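Local coordinates for UDP-N-Acetylglucosamine 2-Epimerase (Thermus thermophilus, PDB 1V4V), which probably interconverts UDP-N-acetylglucosamine and UDP-N-acetylmannosamine as a homodimeric epimerase of two-domain GT-B architecture, at residues Q43-L48 / D60-V65; A92-V97 / L146-F151; T177-V182 / G289-V294; L221-E226 / G323-V328; E226-L231 / G330-P335. One frame throughout, in Å; residues are numbered along the deposited sequence.

Interaction 1. Residues Q43-L48 / D60-V65; sequences QHREQL and DRNLDV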
# COMPACT_ATOMS: atom_id res chain seq x y z
N GLN A 43 -20.22 -9.81 -0.36
CA GLN A 43 -20.99 -10.95 -0.85
C GLN A 43 -22.46 -11.03 -0.46
O GLN A 43 -23.23 -11.73 -1.10
CB GLN A 43 -20.33 -12.25 -0.39
CG GLN A 43 -18.90 -12.45 -0.83
CD GLN A 43 -18.27 -13.67 -0.19
OE1 GLN A 43 -18.16 -13.75 1.04
NE2 GLN A 43 -17.84 -14.62 -1.01
N HIS A 44 -22.86 -10.33 0.60
CA HIS A 44 -24.24 -10.40 1.04
C HIS A 44 -24.98 -9.08 0.92
O HIS A 44 -25.16 -8.36 1.91
CB HIS A 44 -24.28 -10.90 2.48
CG HIS A 44 -23.42 -12.11 2.71
ND1 HIS A 44 -23.63 -13.31 2.06
CD2 HIS A 44 -22.33 -12.30 3.50
CE1 HIS A 44 -22.71 -14.18 2.43
NE2 HIS A 44 -21.91 -13.59 3.30
N ARG A 45 -25.42 -8.77 -0.30
CA ARG A 45 -26.14 -7.54 -0.59
C ARG A 45 -27.34 -7.31 0.32
O ARG A 45 -27.41 -6.30 1.02
CB ARG A 45 -26.59 -7.56 -2.06
CG ARG A 45 -27.44 -6.38 -2.50
CD ARG A 45 -27.68 -6.42 -4.00
NE ARG A 45 -28.58 -5.37 -4.46
CZ ARG A 45 -29.90 -5.38 -4.25
NH1 ARG A 45 -30.47 -6.38 -3.59
NH2 ARG A 45 -30.64 -4.37 -4.70
N GLU A 46 -28.27 -8.25 0.31
CA GLU A 46 -29.48 -8.14 1.11
C GLU A 46 -29.18 -8.04 2.60
O GLU A 46 -29.83 -7.29 3.33
CB GLU A 46 -30.39 -9.35 0.84
CG GLU A 46 -31.84 -9.16 1.26
CD GLU A 46 -32.47 -7.92 0.65
OE1 GLU A 46 -32.22 -6.81 1.16
OE2 GLU A 46 -33.21 -8.06 -0.35
N GLN A 47 -28.17 -8.78 3.05
CA GLN A 47 -27.79 -8.77 4.46
C GLN A 47 -27.25 -7.41 4.90
O GLN A 47 -27.65 -6.89 5.94
CB GLN A 47 -26.72 -9.85 4.71
CG GLN A 47 -26.28 -9.97 6.15
CD GLN A 47 -25.18 -11.00 6.34
OE1 GLN A 47 -24.09 -10.86 5.80
NE2 GLN A 47 -25.47 -12.05 7.10
N LEU A 48 -26.36 -6.84 4.10
CA LEU A 48 -25.78 -5.54 4.41
C LEU A 48 -26.82 -4.45 4.20
O LEU A 48 -26.82 -3.43 4.89
CB LEU A 48 -24.56 -5.29 3.51
CG LEU A 48 -23.64 -4.13 3.86
CD1 LEU A 48 -23.20 -4.23 5.31
CD2 LEU A 48 -22.43 -4.15 2.94
N ASP A 60 -26.07 2.85 -3.20
CA ASP A 60 -26.26 3.42 -4.52
C ASP A 60 -25.82 2.47 -5.62
O ASP A 60 -26.35 2.51 -6.74
CB ASP A 60 -25.48 4.73 -4.63
CG ASP A 60 -26.05 5.81 -3.74
OD1 ASP A 60 -27.11 6.38 -4.09
OD2 ASP A 60 -25.45 6.09 -2.68
N ARG A 61 -24.87 1.60 -5.31
CA ARG A 61 -24.36 0.65 -6.28
C ARG A 61 -23.73 -0.55 -5.57
O ARG A 61 -23.34 -0.45 -4.41
CB ARG A 61 -23.33 1.34 -7.19
CG ARG A 61 -22.80 0.48 -8.33
CD ARG A 61 -22.32 1.36 -9.47
NE ARG A 61 -21.63 0.61 -10.51
CZ ARG A 61 -21.37 1.07 -11.73
NH1 ARG A 61 -21.76 2.29 -12.06
NH2 ARG A 61 -20.71 0.32 -12.60
N ASN A 62 -23.64 -1.68 -6.27
CA ASN A 62 -23.06 -2.89 -5.71
C ASN A 62 -22.09 -3.52 -6.70
O ASN A 62 -22.34 -3.50 -7.90
CB ASN A 62 -24.15 -3.93 -5.40
CG ASN A 62 -25.23 -3.40 -4.48
OD1 ASN A 62 -26.02 -2.53 -4.86
ND2 ASN A 62 -25.26 -3.92 -3.26
N LEU A 63 -20.99 -4.07 -6.20
CA LEU A 63 -20.04 -4.74 -7.08
C LEU A 63 -20.55 -6.18 -7.23
O LEU A 63 -21.34 -6.64 -6.41
CB LEU A 63 -18.64 -4.75 -6.47
CG LEU A 63 -17.96 -3.40 -6.30
CD1 LEU A 63 -16.51 -3.61 -5.84
CD2 LEU A 63 -17.99 -2.63 -7.62
N ASP A 64 -20.12 -6.86 -8.28
CA ASP A 64 -20.55 -8.24 -8.51
C ASP A 64 -19.50 -9.17 -7.93
O ASP A 64 -18.43 -9.35 -8.50
CB ASP A 64 -20.73 -8.47 -10.02
CG ASP A 64 -21.35 -9.81 -10.33
OD1 ASP A 64 -21.90 -9.96 -11.45
OD2 ASP A 64 -21.30 -10.72 -9.48
N VAL A 65 -19.81 -9.76 -6.78
CA VAL A 65 -18.88 -10.64 -6.09
C VAL A 65 -19.41 -12.06 -5.92
O VAL A 65 -20.56 -12.27 -5.55
CB VAL A 65 -18.54 -10.07 -4.69
CG1 VAL A 65 -17.58 -10.99 -3.96
CG2 VAL A 65 -17.94 -8.68 -4.84
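Gln43 reaches past Val65 to hydrogen-bond the carbonyl oxygen of Met66 through its NE2, and the aliphatic part of the same side chain rests on the valine. Gln43 CG meets Val65 CG1 at 3.7 Å, the two side chains crossing at about a right angle. With CG beside the backbone N (chi1 -59°) and the chain extended beyond it, the glutamine amide is carried on to the Met66 carbonyl. The contact joins parts of the beta-alpha-beta unit of strand 34-40, helix 45-53 and strand 61-62, Gln43 just before the helix and Val65 just after the strand, which is an outermost one of the parallel sheet in the N-terminal Rossmann-like domain. At the start of the helix Arg45 runs its extended chain across the Asn62 side chain, which leaves strand 61-62 toward it. Arg45 CD lies 3.9 Å from Asn62 CG, and the guanidinium and amide planes are inclined by 45°. Glu59 makes a long, weak ion pair with the arginine NE. His44 occupies the N-cap position, and Leu48 N bonds back to His44 O at 2.9 Å in the first turn. Val65 also packs on Ile79 of helix 72-89, whereas Arg45 lies at the exposed surface.

Interaction 2. Residues A92-V97 / L146-F151; sequences ADYVLV and LTDLDF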
# COMPACT_ATOMS: atom_id res chain seq x y z
N ALA A 92 -17.28 9.85 -8.59
CA ALA A 92 -16.63 10.11 -7.31
C ALA A 92 -15.52 11.15 -7.34
O ALA A 92 -14.63 11.11 -8.19
CB ALA A 92 -16.09 8.79 -6.73
N ASP A 93 -15.58 12.08 -6.39
CA ASP A 93 -14.57 13.12 -6.26
C ASP A 93 -13.66 12.76 -5.09
O ASP A 93 -12.58 13.33 -4.91
CB ASP A 93 -15.21 14.49 -6.00
CG ASP A 93 -15.94 15.02 -7.21
OD1 ASP A 93 -17.19 14.96 -7.25
OD2 ASP A 93 -15.25 15.50 -8.14
N TYR A 94 -14.12 11.80 -4.29
CA TYR A 94 -13.36 11.33 -3.14
C TYR A 94 -13.89 9.96 -2.76
O TYR A 94 -15.08 9.68 -2.93
CB TYR A 94 -13.53 12.31 -1.96
CG TYR A 94 -12.34 12.35 -1.03
CD1 TYR A 94 -12.17 11.38 -0.04
CD2 TYR A 94 -11.36 13.33 -1.17
CE1 TYR A 94 -11.04 11.39 0.78
CE2 TYR A 94 -10.24 13.35 -0.36
CZ TYR A 94 -10.08 12.38 0.61
OH TYR A 94 -8.96 12.41 1.39
N VAL A 95 -13.01 9.10 -2.27
CA VAL A 95 -13.40 7.76 -1.87
C VAL A 95 -12.96 7.48 -0.45
O VAL A 95 -11.83 7.79 -0.06
CB VAL A 95 -12.77 6.69 -2.79
CG1 VAL A 95 -13.22 5.30 -2.36
CG2 VAL A 95 -13.18 6.94 -4.24
N LEU A 96 -13.85 6.89 0.34
CA LEU A 96 -13.53 6.54 1.71
C LEU A 96 -13.61 5.03 1.87
O LEU A 96 -14.57 4.41 1.42
CB LEU A 96 -14.51 7.21 2.69
CG LEU A 96 -14.47 8.74 2.83
CD1 LEU A 96 -15.53 9.19 3.83
CD2 LEU A 96 -13.09 9.18 3.29
N VAL A 97 -12.58 4.44 2.46
CA VAL A 97 -12.59 3.01 2.70
C VAL A 97 -12.30 2.81 4.17
O VAL A 97 -11.85 3.72 4.86
CB VAL A 97 -11.54 2.25 1.83
CG1 VAL A 97 -11.93 2.32 0.35
CG2 VAL A 97 -10.15 2.82 2.04
N LEU A 146 -1.39 4.71 -0.66
CA LEU A 146 -2.25 5.45 -1.59
C LEU A 146 -3.19 6.50 -1.00
O LEU A 146 -3.79 7.27 -1.74
CB LEU A 146 -3.11 4.46 -2.37
CG LEU A 146 -2.39 3.27 -3.00
CD1 LEU A 146 -3.41 2.41 -3.72
CD2 LEU A 146 -1.31 3.77 -3.97
N THR A 147 -3.32 6.53 0.32
CA THR A 147 -4.26 7.46 0.94
C THR A 147 -3.89 8.94 0.97
O THR A 147 -2.75 9.32 1.28
CB THR A 147 -4.57 7.01 2.36
OG1 THR A 147 -3.37 7.01 3.13
CG2 THR A 147 -5.16 5.62 2.35
N ASP A 148 -4.88 9.77 0.66
CA ASP A 148 -4.73 11.22 0.66
C ASP A 148 -4.87 11.70 2.10
O ASP A 148 -4.13 12.59 2.54
CB ASP A 148 -5.81 11.86 -0.20
CG ASP A 148 -5.82 13.37 -0.09
OD1 ASP A 148 -4.80 14.01 -0.44
OD2 ASP A 148 -6.86 13.92 0.37
N LEU A 149 -5.81 11.12 2.82
CA LEU A 149 -6.05 11.49 4.21
C LEU A 149 -6.31 10.24 5.06
O LEU A 149 -7.18 9.43 4.74
CB LEU A 149 -7.24 12.44 4.31
CG LEU A 149 -7.58 13.04 5.68
CD1 LEU A 149 -6.32 13.65 6.31
CD2 LEU A 149 -8.67 14.11 5.51
N ASP A 150 -5.52 10.09 6.12
CA ASP A 150 -5.68 8.96 7.03
C ASP A 150 -6.37 9.47 8.29
O ASP A 150 -5.94 10.47 8.87
CB ASP A 150 -4.32 8.38 7.42
CG ASP A 150 -3.79 7.40 6.40
OD1 ASP A 150 -2.58 7.43 6.13
OD2 ASP A 150 -4.59 6.59 5.88
N PHE A 151 -7.44 8.79 8.69
CA PHE A 151 -8.17 9.15 9.89
C PHE A 151 -7.78 8.14 10.96
O PHE A 151 -8.29 7.03 11.01
CB PHE A 151 -9.67 9.09 9.60
CG PHE A 151 -10.11 10.01 8.49
CD1 PHE A 151 -10.29 11.37 8.73
CD2 PHE A 151 -10.31 9.52 7.20
CE1 PHE A 151 -10.68 12.23 7.70
CE2 PHE A 151 -10.69 10.38 6.16
CZ PHE A 151 -10.88 11.73 6.41
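Tyr94 points its phenol at Asp148 at roughly a right angle, with the ring and carboxylate planes 67° apart. The hydroxyl donates to Asp148 OD2, the distance from Tyr94 OH being 2.8 Å, and the acceptor uses its anti lone pair, on the side away from the other carboxylate oxygen. Asp148 OD2 itself lies at the edge of the ring near its plane, 3.5 Å from Tyr94 CE2. The carboxylate comes to the hydroxyl because its CG stands anti to the backbone N (chi1 172°). Arg364 NE forms a salt bridge with the same OD2, so a donor and a cation both hold it, which would be expected to keep Asp148 ionised. The phenol oxygen also abuts an apolar neighbour, with Tyr94 OH 3.4 Å from Leu149 CB. Farther along, Leu96 and Phe151 again cross nearly perpendicularly, and Leu96 CD2 touches Phe151 CE2 at 3.9 Å, obliquely to the ring. Strand 118-121 runs between these two strands of the parallel sheet, so the side chains meet over it. Helix 353-364 lies against them through Val357, Val361 and Arg364, an arrangement typical of GT-B proteins, whose C-terminal helix returns to pack on the N-terminal Rossmann-like domain.

Interaction 3. Residues T177-V182 / G289-V294; sequences TGVDAV and GAALGV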
# COMPACT_ATOMS: atom_id res chain seq x y z
N THR A 177 -15.10 6.06 15.21
CA THR A 177 -16.45 6.33 14.73
C THR A 177 -17.41 5.33 15.37
O THR A 177 -18.62 5.54 15.38
CB THR A 177 -16.56 6.23 13.19
OG1 THR A 177 -16.25 4.90 12.76
CG2 THR A 177 -15.60 7.22 12.53
N GLY A 178 -16.85 4.24 15.90
CA GLY A 178 -17.67 3.23 16.55
C GLY A 178 -18.48 3.83 17.68
O GLY A 178 -19.60 3.39 17.96
N VAL A 179 -17.92 4.84 18.34
CA VAL A 179 -18.61 5.52 19.43
C VAL A 179 -19.86 6.20 18.87
O VAL A 179 -20.96 6.04 19.41
CB VAL A 179 -17.71 6.58 20.08
CG1 VAL A 179 -18.46 7.29 21.22
CG2 VAL A 179 -16.45 5.92 20.61
N ASP A 180 -19.69 6.95 17.79
CA ASP A 180 -20.80 7.64 17.13
C ASP A 180 -21.89 6.63 16.77
O ASP A 180 -23.08 6.90 16.93
CB ASP A 180 -20.34 8.30 15.82
CG ASP A 180 -19.19 9.27 16.00
OD1 ASP A 180 -18.22 8.93 16.69
OD2 ASP A 180 -19.26 10.37 15.42
N ALA A 181 -21.46 5.48 16.26
CA ALA A 181 -22.38 4.43 15.83
C ALA A 181 -23.31 3.92 16.93
O ALA A 181 -24.50 3.72 16.70
CB ALA A 181 -21.60 3.27 15.23
N VAL A 182 -22.76 3.70 18.12
CA VAL A 182 -23.57 3.22 19.23
C VAL A 182 -24.61 4.28 19.60
O VAL A 182 -25.79 3.96 19.77
CB VAL A 182 -22.71 2.91 20.48
CG1 VAL A 182 -23.60 2.36 21.59
CG2 VAL A 182 -21.64 1.90 20.12
N GLY A 289 -21.24 0.36 26.37
CA GLY A 289 -21.80 1.08 27.50
C GLY A 289 -21.11 2.42 27.64
O GLY A 289 -21.75 3.45 27.83
N ALA A 290 -19.78 2.41 27.51
CA ALA A 290 -19.00 3.64 27.63
C ALA A 290 -19.37 4.68 26.57
O ALA A 290 -19.33 5.89 26.83
CB ALA A 290 -17.51 3.32 27.56
N ALA A 291 -19.73 4.22 25.37
CA ALA A 291 -20.10 5.15 24.30
C ALA A 291 -21.37 5.90 24.69
O ALA A 291 -21.53 7.08 24.40
CB ALA A 291 -20.32 4.38 23.00
N LEU A 292 -22.26 5.20 25.39
CA LEU A 292 -23.53 5.77 25.82
C LEU A 292 -23.44 6.46 27.18
O LEU A 292 -24.42 7.02 27.66
CB LEU A 292 -24.58 4.65 25.88
CG LEU A 292 -24.87 3.94 24.55
CD1 LEU A 292 -25.60 2.63 24.79
CD2 LEU A 292 -25.68 4.87 23.66
N GLY A 293 -22.26 6.43 27.79
CA GLY A 293 -22.11 7.07 29.09
C GLY A 293 -22.84 6.28 30.17
O GLY A 293 -23.33 6.85 31.15
N VAL A 294 -22.92 4.97 29.98
CA VAL A 294 -23.59 4.11 30.95
C VAL A 294 -22.54 3.40 31.80
O VAL A 294 -21.62 2.78 31.26
CB VAL A 294 -24.46 3.05 30.23
CG1 VAL A 294 -25.10 2.11 31.25
CG2 VAL A 294 -25.54 3.73 29.41
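Val182 and Ala291 bring together helix 177-188, which follows the last strand of the N-terminal sheet, and the C-terminal end of helix 283-291 in the second Rossmann-like domain; the contact therefore bridges the two halves of the GT-B fold. Followed outward, the valine makes apolar contacts at each carbon of its side chain. Val182 CB sits 3.8 Å from Ala291 CB, and the CG2 branch extends along the same methyl. The other branch, CG1, is anti to the backbone N (chi1 -178°) and is directed at the fork of Leu292. There Val182 CG1 comes within 3.6 Å of Leu292 CG, and it is 3.8 Å from CD1 and 3.9 Å from CD2 of that leucine, so that one methyl fits against the whole isobutyl branch point. The leucine approaches at about a right angle and also packs on Met272, Leu183 and Ala186, while Tyr265 touches the valine from helix 265-273. A bound glycerol, probably from the crystallisation liquor, lies about 3 Å from the Val182 side chain. Helix 283-291 ends within the contact, at Ala291, in a Schellman motif: Gly293 takes a positive phi, Gly293 N bonds to Ala290 O, and Val294 N reaches Gly289 O at 2.9 Å. The small side chain of Ala291 allows the backbones to come close, Ala291 CA lying 5.1 Å from Val179 CA. Val179 CG1 also touches the alanine methyl, 3.9 Å from Ala291 CB.

Interaction 4. Residues L221-E226 / G323-V328; sequences LKRVAE and GVYRVV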
# COMPACT_ATOMS: atom_id res chain seq x y z
N LEU A 221 -26.45 -12.59 41.08
CA LEU A 221 -27.29 -11.57 40.47
C LEU A 221 -28.72 -11.67 41.01
O LEU A 221 -29.43 -10.67 41.11
CB LEU A 221 -27.28 -11.70 38.94
CG LEU A 221 -25.92 -11.42 38.28
CD1 LEU A 221 -26.05 -11.54 36.78
CD2 LEU A 221 -25.44 -10.03 38.66
N LYS A 222 -29.14 -12.89 41.35
CA LYS A 222 -30.47 -13.08 41.91
C LYS A 222 -30.51 -12.36 43.26
O LYS A 222 -31.50 -11.70 43.60
CB LYS A 222 -30.76 -14.58 42.11
CG LYS A 222 -32.08 -14.86 42.83
CD LYS A 222 -32.31 -16.36 43.00
CE LYS A 222 -33.62 -16.63 43.73
NZ LYS A 222 -33.78 -18.08 44.08
N ARG A 223 -29.43 -12.47 44.03
CA ARG A 223 -29.35 -11.79 45.33
C ARG A 223 -29.44 -10.29 45.14
O ARG A 223 -30.08 -9.58 45.93
CB ARG A 223 -28.04 -12.11 46.05
CG ARG A 223 -27.97 -13.47 46.71
CD ARG A 223 -26.65 -13.63 47.47
NE ARG A 223 -26.61 -12.82 48.68
CZ ARG A 223 -25.50 -12.60 49.39
NH1 ARG A 223 -24.35 -13.12 48.99
NH2 ARG A 223 -25.55 -11.87 50.49
N VAL A 224 -28.77 -9.78 44.11
CA VAL A 224 -28.80 -8.35 43.83
C VAL A 224 -30.24 -7.93 43.51
O VAL A 224 -30.74 -6.94 44.05
CB VAL A 224 -27.89 -7.98 42.62
CG1 VAL A 224 -28.05 -6.50 42.28
CG2 VAL A 224 -26.43 -8.29 42.95
N ALA A 225 -30.90 -8.69 42.65
CA ALA A 225 -32.27 -8.37 42.26
C ALA A 225 -33.19 -8.34 43.48
O ALA A 225 -34.06 -7.48 43.59
CB ALA A 225 -32.77 -9.39 41.24
N GLU A 226 -33.00 -9.27 44.40
CA GLU A 226 -33.84 -9.30 45.59
C GLU A 226 -33.59 -8.09 46.49
O GLU A 226 -34.49 -7.63 47.20
CB GLU A 226 -33.59 -10.60 46.36
CG GLU A 226 -33.93 -11.83 45.55
CD GLU A 226 -33.56 -13.12 46.27
OE1 GLU A 226 -32.39 -13.25 46.68
OE2 GLU A 226 -34.45 -13.99 46.41
N GLY A 323 -18.35 -11.57 46.25
CA GLY A 323 -17.75 -10.31 45.83
C GLY A 323 -18.58 -9.58 44.79
O GLY A 323 -18.70 -8.35 44.82
N VAL A 324 -19.16 -10.33 43.85
CA VAL A 324 -19.98 -9.72 42.80
C VAL A 324 -21.19 -9.04 43.45
O VAL A 324 -21.55 -7.92 43.10
CB VAL A 324 -20.48 -10.78 41.79
CG1 VAL A 324 -21.51 -10.17 40.86
CG2 VAL A 324 -19.30 -11.32 41.00
N TYR A 325 -21.81 -9.74 44.40
CA TYR A 325 -22.96 -9.18 45.10
C TYR A 325 -22.56 -7.89 45.82
O TYR A 325 -23.25 -6.87 45.72
CB TYR A 325 -23.50 -10.20 46.11
CG TYR A 325 -24.54 -9.64 47.06
CD1 TYR A 325 -25.83 -9.35 46.62
CD2 TYR A 325 -24.22 -9.37 48.40
CE1 TYR A 325 -26.78 -8.81 47.48
CE2 TYR A 325 -25.16 -8.83 49.27
CZ TYR A 325 -26.44 -8.55 48.80
OH TYR A 325 -27.37 -8.00 49.65
N ARG A 326 -21.46 -7.94 46.57
CA ARG A 326 -21.01 -6.77 47.31
C ARG A 326 -20.72 -5.57 46.41
O ARG A 326 -21.14 -4.45 46.70
CB ARG A 326 -19.76 -7.11 48.13
CG ARG A 326 -20.01 -8.10 49.26
CD ARG A 326 -18.76 -8.29 50.11
NE ARG A 326 -18.93 -9.36 51.09
CZ ARG A 326 -18.02 -9.70 52.00
NH1 ARG A 326 -16.87 -9.05 52.06
NH2 ARG A 326 -18.27 -10.69 52.85
N VAL A 327 -20.00 -5.81 45.32
CA VAL A 327 -19.65 -4.73 44.40
C VAL A 327 -20.86 -4.13 43.69
O VAL A 327 -21.02 -2.91 43.64
CB VAL A 327 -18.63 -5.22 43.34
CG1 VAL A 327 -18.45 -4.17 42.26
CG2 VAL A 327 -17.29 -5.51 44.03
N VAL A 328 -21.72 -4.98 43.15
CA VAL A 328 -22.89 -4.47 42.44
C VAL A 328 -23.85 -3.76 43.40
O VAL A 328 -24.36 -2.68 43.09
CB VAL A 328 -23.60 -5.61 41.68
CG1 VAL A 328 -24.86 -5.09 41.00
CG2 VAL A 328 -22.65 -6.19 40.63
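Arg223 lays its guanidinium flat on the ring of Tyr325 in a cation-pi stack, the two planes only 18° apart. Arg223 CZ stands 3.8 Å from the centroid of the Tyr325 ring, and the charged group is displaced toward the rim, where Arg223 NH2 comes 3.3 Å from Tyr325 CE2. Farther back along the chain, Arg223 CB touches Tyr325 CD1 at 3.6 Å. A bend at the third torsion (chi3 72°) folds the arginine over the ring face. Beside the stack, Val224 CG2 meets the same aromatic carbon, Tyr325 CD1, at 3.9 Å, and the other methyl of this valine, Val224 CG1, lies 3.7 Å from Val328 CG1. In the next shell Glu322 ties the stack down: its OE2 forms a salt bridge with Arg223 NH1, and its OE1 pairs with Arg326 NE. One carboxylate thus holds both arginines, and probably helps to fix the guanidinium of Arg223 over the ring. Beneath, Leu221 packs on Phe257 and Val224 on Phe233, both of the sheet. The helix segments run roughly parallel, their axes 9.1 Å apart and crossing at -34°, as do neighbouring helices on one face of a parallel sheet in the Rossmann-like C-terminal domain of GT-B proteins.

Interaction 5. Residues E226-L231 / G330-P335; sequences EAFPHL and GLLENP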
# COMPACT_ATOMS: atom_id res chain seq x y z
N GLU A 226 -33.00 -9.27 44.40
CA GLU A 226 -33.84 -9.30 45.59
C GLU A 226 -33.59 -8.09 46.49
O GLU A 226 -34.49 -7.63 47.20
CB GLU A 226 -33.59 -10.60 46.36
CG GLU A 226 -33.93 -11.83 45.55
CD GLU A 226 -33.56 -13.12 46.27
OE1 GLU A 226 -32.39 -13.25 46.68
OE2 GLU A 226 -34.45 -13.99 46.41
N ALA A 227 -32.38 -7.56 46.45
CA ALA A 227 -32.02 -6.40 47.26
C ALA A 227 -32.49 -5.07 46.67
O ALA A 227 -32.50 -4.04 47.36
CB ALA A 227 -30.50 -6.35 47.48
N PHE A 228 -32.88 -5.09 45.39
CA PHE A 228 -33.34 -3.89 44.69
C PHE A 228 -34.65 -4.16 43.96
O PHE A 228 -34.70 -4.16 42.73
CB PHE A 228 -32.28 -3.44 43.68
CG PHE A 228 -31.00 -3.00 44.32
CD1 PHE A 228 -30.88 -1.71 44.82
CD2 PHE A 228 -29.95 -3.89 44.49
CE1 PHE A 228 -29.72 -1.31 45.48
CE2 PHE A 228 -28.79 -3.50 45.15
CZ PHE A 228 -28.68 -2.21 45.65
N PRO A 229 -35.73 -4.39 44.72
CA PRO A 229 -37.05 -4.68 44.15
C PRO A 229 -37.61 -3.63 43.19
O PRO A 229 -38.43 -3.94 42.34
CB PRO A 229 -37.93 -4.87 45.39
CG PRO A 229 -37.25 -4.03 46.43
CD PRO A 229 -35.80 -4.35 46.19
N HIS A 230 -37.16 -2.38 43.33
CA HIS A 230 -37.67 -1.32 42.47
C HIS A 230 -36.95 -1.21 41.13
O HIS A 230 -37.33 -0.39 40.29
CB HIS A 230 -37.60 0.03 43.19
CG HIS A 230 -38.45 0.10 44.41
ND1 HIS A 230 -39.78 -0.25 44.41
CD2 HIS A 230 -38.17 0.50 45.67
CE1 HIS A 230 -40.29 -0.08 45.61
NE2 HIS A 230 -39.33 0.38 46.40
N LEU A 231 -35.92 -2.02 40.94
CA LEU A 231 -35.17 -2.01 39.68
C LEU A 231 -35.54 -3.25 38.88
O LEU A 231 -35.84 -4.29 39.45
CB LEU A 231 -33.66 -2.04 39.94
CG LEU A 231 -33.06 -0.95 40.80
CD1 LEU A 231 -31.54 -1.13 40.85
CD2 LEU A 231 -33.41 0.40 40.24
N GLY A 330 -23.12 -2.40 46.26
CA GLY A 330 -22.46 -1.17 46.71
C GLY A 330 -22.55 -0.05 45.68
O GLY A 330 -22.82 1.10 46.02
N LEU A 331 -22.34 -0.39 44.42
CA LEU A 331 -22.40 0.59 43.34
C LEU A 331 -23.81 1.14 43.15
O LEU A 331 -24.00 2.35 42.99
CB LEU A 331 -21.90 -0.03 42.03
CG LEU A 331 -21.84 0.93 40.84
CD1 LEU A 331 -20.89 2.07 41.16
CD2 LEU A 331 -21.37 0.18 39.60
N LEU A 332 -24.81 0.26 43.17
CA LEU A 332 -26.19 0.70 43.00
C LEU A 332 -26.64 1.61 44.14
O LEU A 332 -27.59 2.38 43.98
CB LEU A 332 -27.12 -0.52 42.87
CG LEU A 332 -27.01 -1.24 41.52
CD1 LEU A 332 -27.78 -2.55 41.54
CD2 LEU A 332 -27.51 -0.32 40.42
N GLU A 333 -25.96 1.53 45.28
CA GLU A 333 -26.29 2.38 46.41
C GLU A 333 -25.30 3.54 46.56
O GLU A 333 -25.23 4.18 47.62
CB GLU A 333 -26.35 1.53 47.70
CG GLU A 333 -27.61 0.67 47.73
CD GLU A 333 -27.69 -0.29 48.90
OE1 GLU A 333 -28.82 -0.75 49.19
OE2 GLU A 333 -26.65 -0.61 49.51
N ASN A 334 -24.55 3.83 45.50
CA ASN A 334 -23.58 4.92 45.50
C ASN A 334 -23.84 5.75 44.25
O ASN A 334 -23.15 5.63 43.24
CB ASN A 334 -22.15 4.36 45.47
CG ASN A 334 -21.10 5.40 45.86
OD1 ASN A 334 -21.21 6.58 45.51
ND2 ASN A 334 -20.08 4.97 46.60
N PRO A 335 -24.87 6.62 44.31
CA PRO A 335 -25.18 7.45 43.14
C PRO A 335 -24.01 8.32 42.67
O PRO A 335 -23.89 8.60 41.47
CB PRO A 335 -26.40 8.27 43.61
CG PRO A 335 -26.24 8.31 45.10
CD PRO A 335 -25.77 6.91 45.43
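Phe228 presents one ring face to Leu332, and this pair forms the closely packed heart of the contact. Phe228 CZ is 3.6 Å from Leu332 CB, while Leu332 CD1 sits over the ring in a CH-pi contact, 4.0 Å from the centroid of Phe228 and 18° off its normal. The ring gets there because its CG lies beside the backbone N (chi1 -65°), which sends it from the turn toward the end of the opposing helix. The side toward solvent is formed differently. Glu333 runs past the rim of the ring, its CG in the ring plane and 3.7 Å from Phe228 CE1, so the methylene makes the nearest approach, with the carboxylate following alongside. The extended chain places OE2 in a salt bridge to Lys329, a residue that the Phe228 side chain also touches. Looser still is the approach of the two leucines, which slide past each other in opposite directions with Leu231 CD1 4.1 Å from Leu332 CD1. Phe228 to Leu231 make a type I beta turn, closed by Leu231 N to Phe228 O at 3.0 Å, between helix 214-227 and strand 232-236. The turn thus packs against the C-terminal end of helix 321-332, just ahead of helix 335-343, and strand 275-280 lies behind both, Leu276 against Leu231 and Leu277 against Leu332.

From the N terminus, interaction 1 closes a short loop within one beta-alpha-beta unit, and interaction 2 then closes a longer one; the two are in series and both reach the N-terminal sheet. The remaining three cross one another. Interaction 3 opens at 177-182, interactions 4 and 5 open at 221-231 before it closes at 289-294, and they close in the same order at 323-328 and 330-335. Interaction 3 joins the domains, whereas interactions 4 and 5 tie helix 214-227 and its following turn to helix 321-332 at the far side of the C-terminal domain. They share Glu226 and touch, Val224 CG1 lying 4.0 Å from Leu332 CD1.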